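Local coordinates for 5' nucleotidase family protein (Staphylococcus aureus subsp. aureus, PDB 4Q7F) that belongs to the calcineurin-like phosphoesterase superfamily and holds a manganese ion and a magnesium ion side by side in its metallophosphoesterase domain, at residues H207-E215 with I252-Q263. Residues are numbered along the deposited sequence; the frame is centred on the assembly and turned at random. Where two conformers were deposited one is given.
Sequences HGGFEKDLE and IAERFKQTAVIQ. With MG (magnesium ion), chain B.
Phe210 and Leu214 drop from the loop after strand 201-207 onto one face of the beta hairpin 252-263. The hairpin turns through a type II' turn from Phe256 to Thr259. Ile252, Glu254, Phe256, Val261 and Gln263 all point from it toward the loop. Phe210 sends its ring tip down to the hairpin, with CZ 3.4 Å from Val261 CG1. Val261 turns that methyl anti to its own backbone N (chi1 -175°). Ile252 CD1 comes to the edge of the same ring, near its plane, 3.8 Å from CD2. Leu214 CD2 lies over one ring face, offset toward the rim. The Gln263 side chain runs past Phe210 in the opposite direction, its amide plane 24° from the ring plane. The strongest polar partner of the Gln263 side chain is Arg250.

Leu214 divides its two methyls. CD1 reaches Glu254, 3.6 Å from OE1, and also approaches Ile252 and Val261. CD2 meets Phe256 CD2 at 4.0 Å. Glu254 sets CG between its backbone N and carbonyl carbon (chi1 66°), and the extended chain carries the carboxylate across the Leu214 side chain, where OE1 meets CB and CD1. Leu233 of helix 229-236 touches both Phe210 and Leu214, joining the helix to this core.

At the loop's start, His207 binds the magnesium ion in its ring plane through NE2, at 2.6 Å. Asp72, Asn109 and His247 also bind this ion, and Asn70 O accepts a hydrogen bond from His207 ND1. Mainly apolar packing, without hydrogen bonds or salt bridges between the segments, seats the loop leading from a metal ligand on the hairpin whose strand 251-256 is outermost in the six-stranded mixed sheet.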
ATOM      1  N   HIS A 207     -10.444   6.352   2.343  1.00 20.45           N
ATOM      2  CA  HIS A 207      -9.224   5.723   1.959  1.00 20.02           C
ATOM      3  C   HIS A 207      -9.534   4.227   1.869  1.00 21.04           C
ATOM      4  O   HIS A 207      -9.300   3.493   2.799  1.00 20.60           O
ATOM      5  CB  HIS A 207      -8.086   5.927   2.919  1.00 19.84           C
ATOM      6  CG  HIS A 207      -6.817   5.367   2.382  1.00 20.21           C
ATOM      7  ND1 HIS A 207      -5.994   6.089   1.557  1.00 19.81           N
ATOM      8  CD2 HIS A 207      -6.302   4.118   2.430  1.00 20.73           C
ATOM      9  CE1 HIS A 207      -4.981   5.337   1.179  1.00 20.36           C
ATOM     10  NE2 HIS A 207      -5.146   4.137   1.690  1.00 21.49           N
ATOM     11  N   GLY A 208     -10.119   3.838   0.745  1.00 21.87           N
ATOM     12  CA  GLY A 208     -10.509   2.475   0.467  1.00 23.07           C
ATOM     13  C   GLY A 208     -11.034   2.522  -0.956  1.00 23.55           C
ATOM     14  O   GLY A 208     -11.160   3.625  -1.540  1.00 22.99           O
ATOM     15  N   GLY A 209     -11.359   1.360  -1.509  1.00 23.22           N
ATOM     16  CA  GLY A 209     -11.824   1.283  -2.890  1.00 23.80           C
ATOM     17  C   GLY A 209     -13.103   0.507  -3.140  1.00 25.59           C
ATOM     18  O   GLY A 209     -14.002   0.458  -2.287  1.00 25.98           O
ATOM     19  N   PHE A 210     -13.164  -0.122  -4.312  1.00 26.30           N
ATOM     20  CA  PHE A 210     -14.352  -0.819  -4.758  1.00 27.70           C
ATOM     21  C   PHE A 210     -14.137  -2.315  -4.840  1.00 28.26           C
ATOM     22  O   PHE A 210     -13.184  -2.792  -5.467  1.00 27.18           O
ATOM     23  CB  PHE A 210     -14.806  -0.258  -6.105  1.00 28.63           C
ATOM     24  CG  PHE A 210     -15.000   1.226  -6.077  1.00 28.81           C
ATOM     25  CD1 PHE A 210     -16.052   1.774  -5.360  1.00 29.39           C
ATOM     26  CD2 PHE A 210     -14.097   2.072  -6.691  1.00 28.75           C
ATOM     27  CE1 PHE A 210     -16.222   3.146  -5.289  1.00 30.12           C
ATOM     28  CE2 PHE A 210     -14.262   3.458  -6.625  1.00 29.78           C
ATOM     29  CZ  PHE A 210     -15.324   3.991  -5.919  1.00 29.00           C
ATOM     30  N   GLU A 211     -15.058  -3.025  -4.193  1.00 29.41           N
ATOM     31  CA  GLU A 211     -15.048  -4.481  -4.098  1.00 30.28           C
ATOM     32  C   GLU A 211     -15.873  -5.139  -5.214  1.00 32.42           C
ATOM     33  O   GLU A 211     -15.813  -6.366  -5.408  1.00 33.29           O
ATOM     34  CB  GLU A 211     -15.549  -4.911  -2.718  1.00 30.65           C
ATOM     35  CG  GLU A 211     -17.048  -4.751  -2.434  1.00 31.68           C
ATOM     36  CD  GLU A 211     -17.527  -3.329  -2.199  1.00 31.19           C
ATOM     37  OE1 GLU A 211     -16.826  -2.366  -2.574  1.00 29.81           O
ATOM     38  OE2 GLU A 211     -18.641  -3.180  -1.642  1.00 32.10           O
ATOM     39  N   LYS A 212     -16.648  -4.319  -5.923  1.00 33.89           N
ATOM     40  CA  LYS A 212     -17.446  -4.757  -7.074  1.00 36.51           C
ATOM     41  C   LYS A 212     -17.247  -3.752  -8.194  1.00 36.91           C
ATOM     42  O   LYS A 212     -16.920  -2.589  -7.940  1.00 34.46           O
ATOM     43  CB  LYS A 212     -18.926  -4.838  -6.724  1.00 37.85           C
ATOM     44  CG  LYS A 212     -19.279  -5.978  -5.795  1.00 39.36           C
ATOM     45  CD  LYS A 212     -20.737  -5.911  -5.385  1.00 41.18           C
ATOM     46  CE  LYS A 212     -21.101  -7.056  -4.467  1.00 43.10           C
ATOM     47  NZ  LYS A 212     -22.525  -6.969  -4.058  1.00 45.87           N
ATOM     48  N   ASP A 213     -17.426  -4.211  -9.433  1.00 39.12           N
ATOM     49  CA  ASP A 213     -17.298  -3.353 -10.616  1.00 39.50           C
ATOM     50  C   ASP A 213     -18.419  -2.325 -10.565  1.00 39.51           C
ATOM     51  O   ASP A 213     -19.574  -2.691 -10.401  1.00 39.32           O
ATOM     52  CB  ASP A 213     -17.413  -4.202 -11.884  1.00 42.62           C
ATOM     53  CG  ASP A 213     -17.428  -3.369 -13.147  1.00 44.36           C
ATOM     54  OD1 ASP A 213     -16.465  -2.618 -13.391  1.00 44.93           O
ATOM     55  OD2 ASP A 213     -18.406  -3.480 -13.907  1.00 46.83           O
ATOM     56  N   LEU A 214     -18.079  -1.040 -10.690  1.00 38.42           N
ATOM     57  CA  LEU A 214     -19.076   0.023 -10.603  1.00 40.49           C
ATOM     58  C   LEU A 214     -20.236  -0.095 -11.605  1.00 43.23           C
ATOM     59  O   LEU A 214     -21.370   0.196 -11.259  1.00 44.02           O
ATOM     60  CB  LEU A 214     -18.411   1.403 -10.723  1.00 39.77           C
ATOM     61  CG  LEU A 214     -17.543   1.824  -9.535  1.00 38.83           C
ATOM     62  CD1 LEU A 214     -16.681   3.019  -9.871  1.00 37.73           C
ATOM     63  CD2 LEU A 214     -18.397   2.124  -8.313  1.00 39.62           C
ATOM     64  N   GLU A 215     -19.957  -0.529 -12.827  1.00 45.75           N
ATOM     65  CA  GLU A 215     -20.999  -0.641 -13.850  1.00 50.45           C
ATOM     66  C   GLU A 215     -21.887  -1.880 -13.696  1.00 52.05           C
ATOM     67  O   GLU A 215     -23.116  -1.776 -13.713  1.00 54.01           O
ATOM     68  CB  GLU A 215     -20.357  -0.595 -15.251  1.00 53.06           C
ATOM     69  CG  GLU A 215     -21.329  -0.606 -16.433  1.00 57.27           C
ATOM     70  CD  GLU A 215     -21.833  -1.990 -16.815  1.00 61.44           C
ATOM     71  OE1 GLU A 215     -21.090  -2.981 -16.628  1.00 64.18           O
ATOM     72  OE2 GLU A 215     -22.963  -2.091 -17.348  1.00 67.31           O
ATOM     73  N   ILE A 252      -9.715   6.146 -11.550  1.00 26.21           N
ATOM     74  CA  ILE A 252     -11.146   6.178 -11.772  1.00 27.10           C
ATOM     75  C   ILE A 252     -11.668   7.593 -11.681  1.00 26.80           C
ATOM     76  O   ILE A 252     -11.267   8.332 -10.795  1.00 25.63           O
ATOM     77  CB  ILE A 252     -11.858   5.337 -10.685  1.00 27.03           C
ATOM     78  CG1 ILE A 252     -11.465   3.862 -10.839  1.00 27.89           C
ATOM     79  CG2 ILE A 252     -13.370   5.475 -10.778  1.00 28.08           C
ATOM     80  CD1 ILE A 252     -11.989   2.981  -9.732  1.00 28.67           C
ATOM     81  N   ALA A 253     -12.557   7.950 -12.605  1.00 27.29           N
ATOM     82  CA  ALA A 253     -13.215   9.250 -12.631  1.00 28.41           C
ATOM     83  C   ALA A 253     -14.438   9.081 -13.500  1.00 30.66           C
ATOM     84  O   ALA A 253     -14.349   9.139 -14.732  1.00 30.73           O
ATOM     85  CB  ALA A 253     -12.313  10.334 -13.199  1.00 28.33           C
ATOM     86  N   GLU A 254     -15.579   8.869 -12.858  1.00 31.86           N
ATOM     87  CA  GLU A 254     -16.813   8.627 -13.572  1.00 33.60           C
ATOM     88  C   GLU A 254     -17.973   8.973 -12.663  1.00 34.32           C
ATOM     89  O   GLU A 254     -17.774   9.475 -11.553  1.00 33.02           O
ATOM     90  CB  GLU A 254     -16.856   7.156 -13.999  1.00 34.69           C
ATOM     91  CG  GLU A 254     -16.931   6.168 -12.851  1.00 35.24           C
ATOM     92  CD  GLU A 254     -16.693   4.732 -13.300  1.00 37.07           C
ATOM     93  OE1 GLU A 254     -17.633   3.917 -13.220  1.00 38.46           O
ATOM     94  OE2 GLU A 254     -15.571   4.426 -13.758  1.00 36.11           O
ATOM     95  N   ARG A 255     -19.182   8.698 -13.134  0.60 36.48           N
ATOM     96  CA  ARG A 255     -20.388   9.002 -12.388  0.60 38.09           C
ATOM     97  C   ARG A 255     -21.069   7.707 -11.954  0.60 37.70           C
ATOM     98  O   ARG A 255     -21.099   6.744 -12.717  0.60 37.72           O
ATOM     99  CB  ARG A 255     -21.349   9.800 -13.287  0.60 40.97           C
ATOM    100  CG  ARG A 255     -20.667  10.888 -14.118  0.60 41.91           C
ATOM    101  CD  ARG A 255     -20.137  12.046 -13.288  0.60 42.37           C
ATOM    102  NE  ARG A 255     -21.161  13.063 -13.061  0.60 45.53           N
ATOM    103  CZ  ARG A 255     -21.384  14.101 -13.872  0.60 46.01           C
ATOM    104  NH1 ARG A 255     -22.343  14.967 -13.575  0.60 46.94           N
ATOM    105  NH2 ARG A 255     -20.654  14.280 -14.976  0.60 46.20           N
ATOM    106  N   PHE A 256     -21.571   7.673 -10.720  1.00 36.60           N
ATOM    107  CA  PHE A 256     -22.354   6.527 -10.228  1.00 37.08           C
ATOM    108  C   PHE A 256     -23.680   7.227  -9.979  1.00 37.85           C
ATOM    109  O   PHE A 256     -23.823   7.963  -8.997  1.00 36.99           O
ATOM    110  CB  PHE A 256     -21.827   5.900  -8.941  1.00 35.53           C
ATOM    111  CG  PHE A 256     -22.617   4.683  -8.495  1.00 36.43           C
ATOM    112  CD1 PHE A 256     -23.807   4.824  -7.794  1.00 37.02           C
ATOM    113  CD2 PHE A 256     -22.170   3.402  -8.783  1.00 36.70           C
ATOM    114  CE1 PHE A 256     -24.540   3.719  -7.393  1.00 38.32           C
ATOM    115  CE2 PHE A 256     -22.889   2.285  -8.374  1.00 37.89           C
ATOM    116  CZ  PHE A 256     -24.079   2.446  -7.676  1.00 38.67           C
ATOM    117  N   LYS A 257     -24.634   7.024 -10.879  1.00 38.99           N
ATOM    118  CA  LYS A 257     -25.903   7.736 -10.827  1.00 40.06           C
ATOM    119  C   LYS A 257     -25.535   9.237 -10.893  1.00 39.27           C
ATOM    120  O   LYS A 257     -24.914   9.651 -11.874  1.00 38.81           O
ATOM    121  CB  LYS A 257     -26.746   7.318  -9.615  1.00 41.19           C
ATOM    122  CG  LYS A 257     -27.202   5.867  -9.723  1.00 42.62           C
ATOM    123  CD  LYS A 257     -28.086   5.426  -8.575  1.00 44.04           C
ATOM    124  CE  LYS A 257     -28.509   3.980  -8.783  1.00 45.64           C
ATOM    125  NZ  LYS A 257     -29.216   3.438  -7.599  1.00 46.88           N
ATOM    126  N   GLN A 258     -25.847  10.041  -9.879  1.00 39.06           N
ATOM    127  CA  GLN A 258     -25.472  11.480  -9.923  1.00 39.32           C
ATOM    128  C   GLN A 258     -24.173  11.772  -9.175  1.00 38.02           C
ATOM    129  O   GLN A 258     -23.657  12.894  -9.214  1.00 38.20           O
ATOM    130  CB  GLN A 258     -26.587  12.346  -9.349  1.00 41.03           C
ATOM    131  CG  GLN A 258     -27.874  12.261 -10.154  1.00 44.25           C
ATOM    132  CD  GLN A 258     -27.703  12.829 -11.547  1.00 45.36           C
ATOM    133  OE1 GLN A 258     -27.373  14.009 -11.718  1.00 45.94           O
ATOM    134  NE2 GLN A 258     -27.943  12.005 -12.552  1.00 47.88           N
ATOM    135  N   THR A 259     -23.642  10.756  -8.506  1.00 37.68           N
ATOM    136  CA  THR A 259     -22.435  10.918  -7.704  1.00 35.66           C
ATOM    137  C   THR A 259     -21.157  10.992  -8.547  1.00 33.77           C
ATOM    138  O   THR A 259     -20.978  10.201  -9.463  1.00 32.94           O
ATOM    139  CB  THR A 259     -22.297   9.739  -6.713  1.00 35.23           C
ATOM    140  OG1 THR A 259     -23.481   9.640  -5.907  1.00 35.63           O
ATOM    141  CG2 THR A 259     -21.087   9.939  -5.809  1.00 34.45           C
ATOM    142  N   ALA A 260     -20.286  11.957  -8.245  1.00 31.74           N
ATOM    143  CA  ALA A 260     -18.995  12.029  -8.906  1.00 30.90           C
ATOM    144  C   ALA A 260     -18.063  11.086  -8.134  1.00 30.07           C
ATOM    145  O   ALA A 260     -17.880  11.245  -6.913  1.00 28.67           O
ATOM    146  CB  ALA A 260     -18.442  13.451  -8.896  1.00 30.74           C
ATOM    147  N   VAL A 261     -17.490  10.103  -8.838  1.00 29.11           N
ATOM    148  CA  VAL A 261     -16.595   9.105  -8.231  1.00 27.84           C
ATOM    149  C   VAL A 261     -15.159   9.267  -8.737  1.00 27.23           C
ATOM    150  O   VAL A 261     -14.911   9.305  -9.954  1.00 25.91           O
ATOM    151  CB  VAL A 261     -17.067   7.682  -8.542  1.00 28.57           C
ATOM    152  CG1 VAL A 261     -16.209   6.669  -7.799  1.00 28.28           C
ATOM    153  CG2 VAL A 261     -18.546   7.530  -8.207  1.00 29.39           C
ATOM    154  N   ILE A 262     -14.224   9.345  -7.790  1.00 26.93           N
ATOM    155  CA  ILE A 262     -12.816   9.530  -8.070  1.00 27.97           C
ATOM    156  C   ILE A 262     -11.867   8.590  -7.322  1.00 26.31           C
ATOM    157  O   ILE A 262     -12.040   8.313  -6.114  1.00 25.85           O
ATOM    158  CB  ILE A 262     -12.374  10.935  -7.611  1.00 30.29           C
ATOM    159  CG1 ILE A 262     -12.971  12.018  -8.498  1.00 32.20           C
ATOM    160  CG2 ILE A 262     -10.850  11.047  -7.611  1.00 31.26           C
ATOM    161  CD1 ILE A 262     -12.293  12.179  -9.848  1.00 31.80           C
ATOM    162  N   GLN A 263     -10.857   8.113  -8.048  1.00 24.99           N
ATOM    163  CA  GLN A 263      -9.745   7.368  -7.457  1.00 24.09           C
ATOM    164  C   GLN A 263      -8.559   7.886  -8.269  1.00 24.27           C
ATOM    165  O   GLN A 263      -8.485   7.676  -9.493  1.00 24.66           O
ATOM    166  CB  GLN A 263      -9.889   5.838  -7.495  1.00 24.46           C
ATOM    167  CG  GLN A 263      -8.888   5.225  -6.501  1.00 23.27           C
ATOM    168  CD  GLN A 263      -9.096   3.764  -6.185  1.00 24.02           C
ATOM    169  OE1 GLN A 263      -8.152   2.977  -6.221  1.00 23.72           O
ATOM    170  NE2 GLN A 263     -10.320   3.396  -5.839  1.00 24.69           N
TER
HETATM  171 MG    MG B 601      -3.742   2.011   1.419  1.00 21.04          MG
HETATM  172  O   HOH W   1      -2.720   1.112  -0.457  1.00 20.85           O